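Local atomic coordinates of beta-lactamase (Sphaerobacter thermophilus, PDB entry 4EWF), a protein that probably hydrolyses beta-lactams to substituted beta-amino acids, as a member of the class A beta-lactamase family. Residues 57-62 / 186-191; 65-70 / 182-187; 151-154 / 158-161. All coordinates share one frame; numbering follows the deposited sequence.

In the fold
Starting from the N terminus, the chain forms helix 12-22, strands 27-33 and 39-42 and the short strand 48-49 before helix 55-67, which supplies the first side of contacts 1 and 2. Both contacts are completed on helix 182-192: 57-62 meets 186-191, and 65-70 meets 182-187. The pairs that touch nest, contact 2 within contact 1, as expected for an antiparallel pair, though the two contacts share Thr186 and Ala187. Contact 3 closes a short turn within the intervening stretch, between helices 127-136 and 164-175, its centre about 23 Å from that of contact 1. Contacts 1 and 2 tie helix to helix, while contact 3 joins two limbs of the loop that leads into strand 161-162.

Contact 1: 57-62 / 186-191; sequences PLMIAV and TAMLAM
The selenomethionine Met59 reaches from helix 57-62 across to Met188 and Met191 of helix 186-191. From its CB, with the first two torsions both anti (chi1 176°), the chain runs out straight to SE, and each atom beyond CB finds apolar cover. CG rests against CG of Met188 at 3.7 Å. The selenium, SE, lies against Met188 CG and 3.9 Å from CB of Met191, three residues further on. A bend at the last torsion (chi3 59°) then swings the terminal CE back onto CB of Met188, 3.8 Å away. Met188 comes the other way, so the two chains slide past each other; the Met188 side chain crosses that of Ile60 at about a right angle, and its SE lies 3.6 Å from both CA and CG1 of Ile60. No hydrogen bond joins the segments; the contact is buried and apolar. The segment axes approach to 10.9 Å and run roughly antiparallel at 144°, a gap bridged by these long, interleaved side chains. Val106 and Ile110 of helix 102-111 pack on Met59, Val133 of helix 127-136 touches Ile60, and Leu174 of helix 164-175 covers Met188.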
loop_
_atom_site.group_PDB
_atom_site.type_symbol
_atom_site.label_atom_id
_atom_site.label_comp_id
_atom_site.label_asym_id
_atom_site.label_seq_id
_atom_site.Cartn_x
_atom_site.Cartn_y
_atom_site.Cartn_z
ATOM N N PRO A 57 -1.423 -0.765 7.345
ATOM C CA PRO A 57 -1.647 -0.591 8.782
ATOM C C PRO A 57 -1.768 -1.924 9.524
ATOM O O PRO A 57 -1.460 -1.963 10.703
ATOM C CB PRO A 57 -2.965 0.200 8.847
ATOM C CG PRO A 57 -3.603 0.014 7.518
ATOM C CD PRO A 57 -2.469 -0.118 6.532
ATOM N N LEU A 58 -2.208 -2.990 8.856
ATOM C CA LEU A 58 -2.237 -4.314 9.495
ATOM C C LEU A 58 -0.813 -4.741 9.884
ATOM O O LEU A 58 -0.560 -5.194 11.007
ATOM C CB LEU A 58 -2.870 -5.358 8.556
ATOM C CG LEU A 58 -2.740 -6.834 8.979
ATOM C CD1 LEU A 58 -3.400 -7.115 10.328
ATOM C CD2 LEU A 58 -3.302 -7.752 7.897
HETATM N N MSE A 59 0.121 -4.599 8.946
HETATM C CA MSE A 59 1.520 -4.900 9.228
HETATM C C MSE A 59 2.023 -4.072 10.415
HETATM O O MSE A 59 2.730 -4.574 11.285
HETATM C CB MSE A 59 2.386 -4.613 8.004
HETATM C CG MSE A 59 3.888 -4.809 8.240
HETATM SE SE MSE A 59 4.908 -4.462 6.612
HETATM C CE MSE A 59 4.404 -2.656 6.243
ATOM N N ILE A 60 1.658 -2.794 10.447
ATOM C CA ILE A 60 2.099 -1.939 11.535
ATOM C C ILE A 60 1.579 -2.486 12.868
ATOM O O ILE A 60 2.303 -2.512 13.867
ATOM C CB ILE A 60 1.674 -0.465 11.317
ATOM C CG1 ILE A 60 2.369 0.088 10.068
ATOM C CG2 ILE A 60 2.032 0.374 12.542
ATOM C CD1 ILE A 60 1.819 1.465 9.560
ATOM N N ALA A 61 0.328 -2.937 12.881
ATOM C CA ALA A 61 -0.242 -3.478 14.118
ATOM C C ALA A 61 0.561 -4.689 14.573
ATOM O O ALA A 61 0.815 -4.867 15.765
ATOM C CB ALA A 61 -1.706 -3.846 13.934
ATOM N N VAL A 62 0.957 -5.520 13.614
ATOM C CA VAL A 62 1.772 -6.689 13.922
ATOM C C VAL A 62 3.114 -6.307 14.558
ATOM O O VAL A 62 3.473 -6.813 15.626
ATOM C CB VAL A 62 2.006 -7.553 12.667
ATOM C CG1 VAL A 62 3.013 -8.645 12.960
ATOM C CG2 VAL A 62 0.683 -8.138 12.182
ATOM N N THR A 186 12.200 0.181 10.089
ATOM C CA THR A 186 13.203 -0.265 9.132
ATOM C C THR A 186 12.842 -1.629 8.540
ATOM O O THR A 186 12.937 -1.822 7.335
ATOM C CB THR A 186 14.584 -0.314 9.778
ATOM O OG1 THR A 186 14.911 1.001 10.231
ATOM C CG2 THR A 186 15.623 -0.787 8.772
ATOM N N ALA A 187 12.412 -2.570 9.377
ATOM C CA ALA A 187 11.989 -3.880 8.873
ATOM C C ALA A 187 10.749 -3.802 7.975
ATOM O O ALA A 187 10.598 -4.586 7.032
ATOM C CB ALA A 187 11.739 -4.851 10.026
HETATM N N MSE A 188 9.840 -2.883 8.276
HETATM C CA MSE A 188 8.614 -2.786 7.486
HETATM C C MSE A 188 8.883 -2.190 6.113
HETATM O O MSE A 188 8.288 -2.614 5.120
HETATM C CB MSE A 188 7.521 -2.016 8.231
HETATM C CG MSE A 188 6.870 -2.840 9.312
HETATM SE SE MSE A 188 5.402 -1.906 10.170
HETATM C CE MSE A 188 6.403 -0.762 11.352
ATOM N N LEU A 189 9.785 -1.219 6.061
ATOM C CA LEU A 189 10.172 -0.608 4.790
ATOM C C LEU A 189 10.868 -1.640 3.905
ATOM O O LEU A 189 10.668 -1.671 2.686
ATOM C CB LEU A 189 11.088 0.595 5.030
ATOM C CG LEU A 189 10.384 1.829 5.611
ATOM C CD1 LEU A 189 11.407 2.849 6.108
ATOM C CD2 LEU A 189 9.446 2.448 4.590
ATOM N N ALA A 190 11.700 -2.477 4.518
ATOM C CA ALA A 190 12.287 -3.595 3.796
ATOM C C ALA A 190 11.228 -4.590 3.275
ATOM O O ALA A 190 11.405 -5.186 2.211
ATOM C CB ALA A 190 13.352 -4.305 4.662
HETATM N N MSE A 191 10.137 -4.790 4.015
HETATM C CA MSE A 191 9.051 -5.646 3.513
HETATM C C MSE A 191 8.420 -5.029 2.261
HETATM O O MSE A 191 8.200 -5.717 1.263
HETATM C CB MSE A 191 7.951 -5.850 4.561
HETATM C CG MSE A 191 8.277 -6.851 5.634
HETATM SE SE MSE A 191 8.445 -8.680 4.905
HETATM C CE MSE A 191 9.001 -9.574 6.560
#

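Contact 2: 65-70 / 182-187; sequences AVDAGE and QESCTA
The hydroxyl of Ser184 donates to Asp67, with OG 2.7 Å from OD1, in the one hydrogen bond that joins the two segments. It meets OD1 on its syn side, 21° out of the carboxylate plane. Ser184 points its CB toward the other segment, and its OG stands beside its own backbone N (chi1 -68°), which turns the hydroxyl to the acid. The CB of Asp67 does not point straight at helix 182-192, but its carboxylate comes nearer, and Ser184 CB sits 3.8 Å from both OD1 and OD2. The second oxygen, OD2, accepts the backbone N-H of Ser181, just ahead of helix 182-187, so the acid is held through both of its oxygens. Ser181 OG in turn accepts from the backbone N of Ser184. The start of helix 182-192 would probably favour the negative charge of Asp67, while nearby Glu183 and the end of the acid's own helix would oppose it.

The acid belongs to the last turn of helix 55-67, which finishes in a Schellman motif. Glu70 N bonds back to Ala65 O at 2.8 Å and Gly69 N to Val66 O at 3.0 Å, with Gly69 at positive phi (75°), a conformation that favours glycine. In the first turn of helix 182-192, Gln182 O takes two donors from one residue, Thr186 N at 2.9 Å and Thr186 OG1 at 3.0 Å, which reach it from opposite faces of its carbonyl plane. Tyr63 of helix 55-67 packs against Ser184 and Ala187.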
loop_
_atom_site.group_PDB
_atom_site.type_symbol
_atom_site.label_atom_id
_atom_site.label_comp_id
_atom_site.label_asym_id
_atom_site.label_seq_id
_atom_site.Cartn_x
_atom_site.Cartn_y
_atom_site.Cartn_z
ATOM N N ALA A 65 2.880 -5.107 18.063
ATOM C CA ALA A 65 2.712 -6.246 18.965
ATOM C C ALA A 65 4.070 -6.864 19.291
ATOM O O ALA A 65 4.336 -7.249 20.436
ATOM C CB ALA A 65 1.784 -7.295 18.331
ATOM N N VAL A 66 4.922 -6.973 18.274
ATOM C CA VAL A 66 6.280 -7.474 18.464
ATOM C C VAL A 66 7.071 -6.521 19.361
ATOM O O VAL A 66 7.778 -6.968 20.257
ATOM C CB VAL A 66 7.021 -7.676 17.119
ATOM C CG1 VAL A 66 8.471 -8.091 17.362
ATOM C CG2 VAL A 66 6.308 -8.716 16.271
ATOM N N ASP A 67 6.934 -5.212 19.138
ATOM C CA ASP A 67 7.605 -4.227 19.999
ATOM C C ASP A 67 7.174 -4.368 21.463
ATOM O O ASP A 67 7.996 -4.270 22.370
ATOM C CB ASP A 67 7.338 -2.788 19.532
ATOM C CG ASP A 67 7.995 -2.462 18.198
ATOM O OD1 ASP A 67 8.920 -3.194 17.787
ATOM O OD2 ASP A 67 7.585 -1.461 17.567
ATOM N N ALA A 68 5.881 -4.593 21.683
ATOM C CA ALA A 68 5.330 -4.702 23.031
ATOM C C ALA A 68 5.659 -6.058 23.646
ATOM O O ALA A 68 5.360 -6.315 24.820
ATOM C CB ALA A 68 3.825 -4.485 23.003
ATOM N N GLY A 69 6.272 -6.922 22.842
ATOM C CA GLY A 69 6.658 -8.245 23.301
ATOM C C GLY A 69 5.471 -9.181 23.422
ATOM O O GLY A 69 5.552 -10.203 24.101
ATOM N N GLU A 70 4.366 -8.836 22.766
ATOM C CA GLU A 70 3.164 -9.668 22.812
ATOM C C GLU A 70 3.305 -10.904 21.921
ATOM O O GLU A 70 2.704 -11.942 22.193
ATOM C CB GLU A 70 1.919 -8.866 22.428
ATOM C CG GLU A 70 1.557 -7.748 23.400
ATOM C CD GLU A 70 0.584 -6.737 22.792
ATOM O OE1 GLU A 70 0.023 -5.917 23.552
ATOM O OE2 GLU A 70 0.386 -6.762 21.555
ATOM N N GLN A 182 11.893 2.225 15.749
ATOM C CA GLN A 182 12.700 2.476 14.549
ATOM C C GLN A 182 13.145 1.169 13.895
ATOM O O GLN A 182 13.195 1.064 12.666
ATOM C CB GLN A 182 13.915 3.356 14.866
ATOM C CG GLN A 182 14.835 3.590 13.677
ATOM C CD GLN A 182 14.112 4.253 12.517
ATOM O OE1 GLN A 182 13.835 5.453 12.551
ATOM N NE2 GLN A 182 13.792 3.471 11.485
ATOM N N GLU A 183 13.481 0.174 14.711
ATOM C CA GLU A 183 13.850 -1.140 14.188
ATOM C C GLU A 183 12.702 -1.718 13.371
ATOM O O GLU A 183 12.901 -2.248 12.277
ATOM C CB GLU A 183 14.213 -2.114 15.319
ATOM C CG GLU A 183 14.492 -3.530 14.831
ATOM C CD GLU A 183 14.668 -4.537 15.960
ATOM O OE1 GLU A 183 14.166 -5.680 15.828
ATOM O OE2 GLU A 183 15.316 -4.194 16.972
ATOM N N SER A 184 11.492 -1.606 13.904
ATOM C CA SER A 184 10.335 -2.132 13.200
ATOM C C SER A 184 10.036 -1.338 11.926
ATOM O O SER A 184 9.746 -1.916 10.875
ATOM C CB SER A 184 9.132 -2.206 14.139
ATOM O OG SER A 184 9.351 -3.200 15.130
ATOM N N CYS A 185 10.126 -0.015 11.997
ATOM C CA CYS A 185 9.944 0.779 10.779
ATOM C C CYS A 185 10.951 0.389 9.694
ATOM O O CYS A 185 10.604 0.266 8.523
ATOM C CB CYS A 185 10.014 2.279 11.073
ATOM S SG CYS A 185 8.612 2.861 12.062
ATOM N N THR A 186 12.200 0.181 10.089
ATOM C CA THR A 186 13.203 -0.265 9.132
ATOM C C THR A 186 12.842 -1.629 8.540
ATOM O O THR A 186 12.937 -1.822 7.335
ATOM C CB THR A 186 14.584 -0.314 9.778
ATOM O OG1 THR A 186 14.911 1.001 10.231
ATOM C CG2 THR A 186 15.623 -0.787 8.772
ATOM N N ALA A 187 12.412 -2.570 9.377
ATOM C CA ALA A 187 11.989 -3.880 8.873
ATOM C C ALA A 187 10.749 -3.802 7.975
ATOM O O ALA A 187 10.598 -4.586 7.032
ATOM C CB ALA A 187 11.739 -4.851 10.026
#

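Contact 3: 151-154 / 158-161; sequences RPAL and PENW
Pro152, Ala153 and Leu154 run in an extended, polyproline II-like conformation past a second irregular segment, 158-161, and the two backbones come nearest at Ala153 and Glu159, whose CA atoms are 5.6 Å apart. Between them reaches the side chain of Glu159, whose CG is anti to the backbone N, while a bend at the next torsion (chi2 60°) brings the carboxylate against 151-154. OE2 accepts the N-H of Ala153 at 3.0 Å with a fairly straight bond (157° at the hydrogen), although the donor stands well above the carboxylate plane, 42° out of it. Arg49 NH1 forms a salt bridge to the same oxygen, so OE2 is gripped by a backbone amide and a guanidinium together. The other oxygen turns back on its own segment: OE1 accepts Asn160 N at 2.8 Å through its anti lone pair. With both oxygens engaged, the rotation of the carboxylate is fixed.

The two segments lie between helices 127-136 and 164-175, in what is probably the counterpart of the omega loop of class A beta-lactamases. Here the chain doubles back on itself over a short turn, and the second limb continues into strand 161-162, which pairs with strand 48-49, the strand that carries Arg49.

Carbon atoms of Pro152 and Ala153 pack close around the same oxygen. Ala153 points its CB toward the other limb, where it sits 3.6 Å from Pro158 O and equally close to Glu159 OE2. Pro152 touches the carboxylate through its CA, 3.8 Å from Glu159 OE2. On the far limb, the aliphatic part of Glu159 serves as cover too, its CG resting 3.7 Å above one face of the Trp161 ring, displaced toward the rim.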
loop_
_atom_site.group_PDB
_atom_site.type_symbol
_atom_site.label_atom_id
_atom_site.label_comp_id
_atom_site.label_asym_id
_atom_site.label_seq_id
_atom_site.Cartn_x
_atom_site.Cartn_y
_atom_site.Cartn_z
ATOM N N ARG A 151 -13.089 -9.717 -3.265
ATOM C CA ARG A 151 -14.143 -9.001 -3.984
ATOM C C ARG A 151 -14.563 -7.762 -3.205
ATOM O O ARG A 151 -14.356 -7.688 -1.988
ATOM C CB ARG A 151 -15.348 -9.912 -4.235
ATOM C CG ARG A 151 -15.933 -10.516 -2.969
ATOM C CD ARG A 151 -17.203 -11.288 -3.273
ATOM N NE ARG A 151 -17.323 -12.494 -2.455
ATOM C CZ ARG A 151 -17.876 -12.532 -1.245
ATOM N NH1 ARG A 151 -17.939 -13.681 -0.579
ATOM N NH2 ARG A 151 -18.367 -11.425 -0.701
ATOM N N PRO A 152 -15.132 -6.765 -3.902
ATOM C CA PRO A 152 -15.562 -5.578 -3.155
ATOM C C PRO A 152 -16.739 -5.982 -2.286
ATOM O O PRO A 152 -17.456 -6.922 -2.638
ATOM C CB PRO A 152 -16.044 -4.608 -4.255
ATOM C CG PRO A 152 -15.716 -5.264 -5.575
ATOM C CD PRO A 152 -15.592 -6.739 -5.300
ATOM N N ALA A 153 -16.939 -5.297 -1.169
ATOM C CA ALA A 153 -18.143 -5.525 -0.371
ATOM C C ALA A 153 -19.389 -5.085 -1.139
ATOM O O ALA A 153 -19.333 -4.148 -1.924
ATOM C CB ALA A 153 -18.045 -4.755 0.938
ATOM N N LEU A 154 -20.518 -5.744 -0.906
ATOM C CA LEU A 154 -21.783 -5.225 -1.406
ATOM C C LEU A 154 -22.075 -3.943 -0.628
ATOM O O LEU A 154 -21.487 -3.718 0.434
ATOM C CB LEU A 154 -22.904 -6.249 -1.215
ATOM C CG LEU A 154 -22.650 -7.577 -1.931
ATOM C CD1 LEU A 154 -23.776 -8.554 -1.657
ATOM C CD2 LEU A 154 -22.468 -7.352 -3.430
ATOM N N PRO A 158 -20.001 -3.961 5.328
ATOM C CA PRO A 158 -18.901 -3.084 5.746
ATOM C C PRO A 158 -17.726 -3.157 4.780
ATOM O O PRO A 158 -17.271 -4.242 4.452
ATOM C CB PRO A 158 -18.483 -3.667 7.100
ATOM C CG PRO A 158 -19.707 -4.355 7.608
ATOM C CD PRO A 158 -20.405 -4.895 6.397
ATOM N N GLU A 159 -17.238 -2.007 4.332
ATOM C CA GLU A 159 -16.123 -1.968 3.414
ATOM C C GLU A 159 -14.919 -1.356 4.117
ATOM O O GLU A 159 -15.072 -0.652 5.133
ATOM C CB GLU A 159 -16.507 -1.146 2.162
ATOM C CG GLU A 159 -15.415 -1.028 1.086
ATOM C CD GLU A 159 -14.970 -2.378 0.519
ATOM O OE1 GLU A 159 -14.136 -3.054 1.164
ATOM O OE2 GLU A 159 -15.446 -2.751 -0.578
ATOM N N ASN A 160 -13.730 -1.651 3.595
ATOM C CA ASN A 160 -12.494 -1.031 4.048
ATOM C C ASN A 160 -12.210 0.192 3.168
ATOM O O ASN A 160 -11.883 0.045 1.989
ATOM C CB ASN A 160 -11.317 -2.008 3.933
ATOM C CG ASN A 160 -11.534 -3.282 4.723
ATOM O OD1 ASN A 160 -12.139 -3.267 5.790
ATOM N ND2 ASN A 160 -11.060 -4.398 4.186
ATOM N N TRP A 161 -12.335 1.382 3.747
ATOM C CA TRP A 161 -12.199 2.644 3.011
ATOM C C TRP A 161 -10.810 3.236 3.208
ATOM O O TRP A 161 -10.178 3.023 4.233
ATOM C CB TRP A 161 -13.278 3.656 3.464
ATOM C CG TRP A 161 -14.674 3.152 3.206
ATOM C CD1 TRP A 161 -15.589 2.730 4.139
ATOM C CD2 TRP A 161 -15.294 2.965 1.923
ATOM N NE1 TRP A 161 -16.739 2.305 3.513
ATOM C CE2 TRP A 161 -16.586 2.437 2.153
ATOM C CE3 TRP A 161 -14.879 3.193 0.599
ATOM C CZ2 TRP A 161 -17.481 2.142 1.109
ATOM C CZ3 TRP A 161 -15.760 2.896 -0.443
ATOM C CH2 TRP A 161 -17.055 2.379 -0.178
#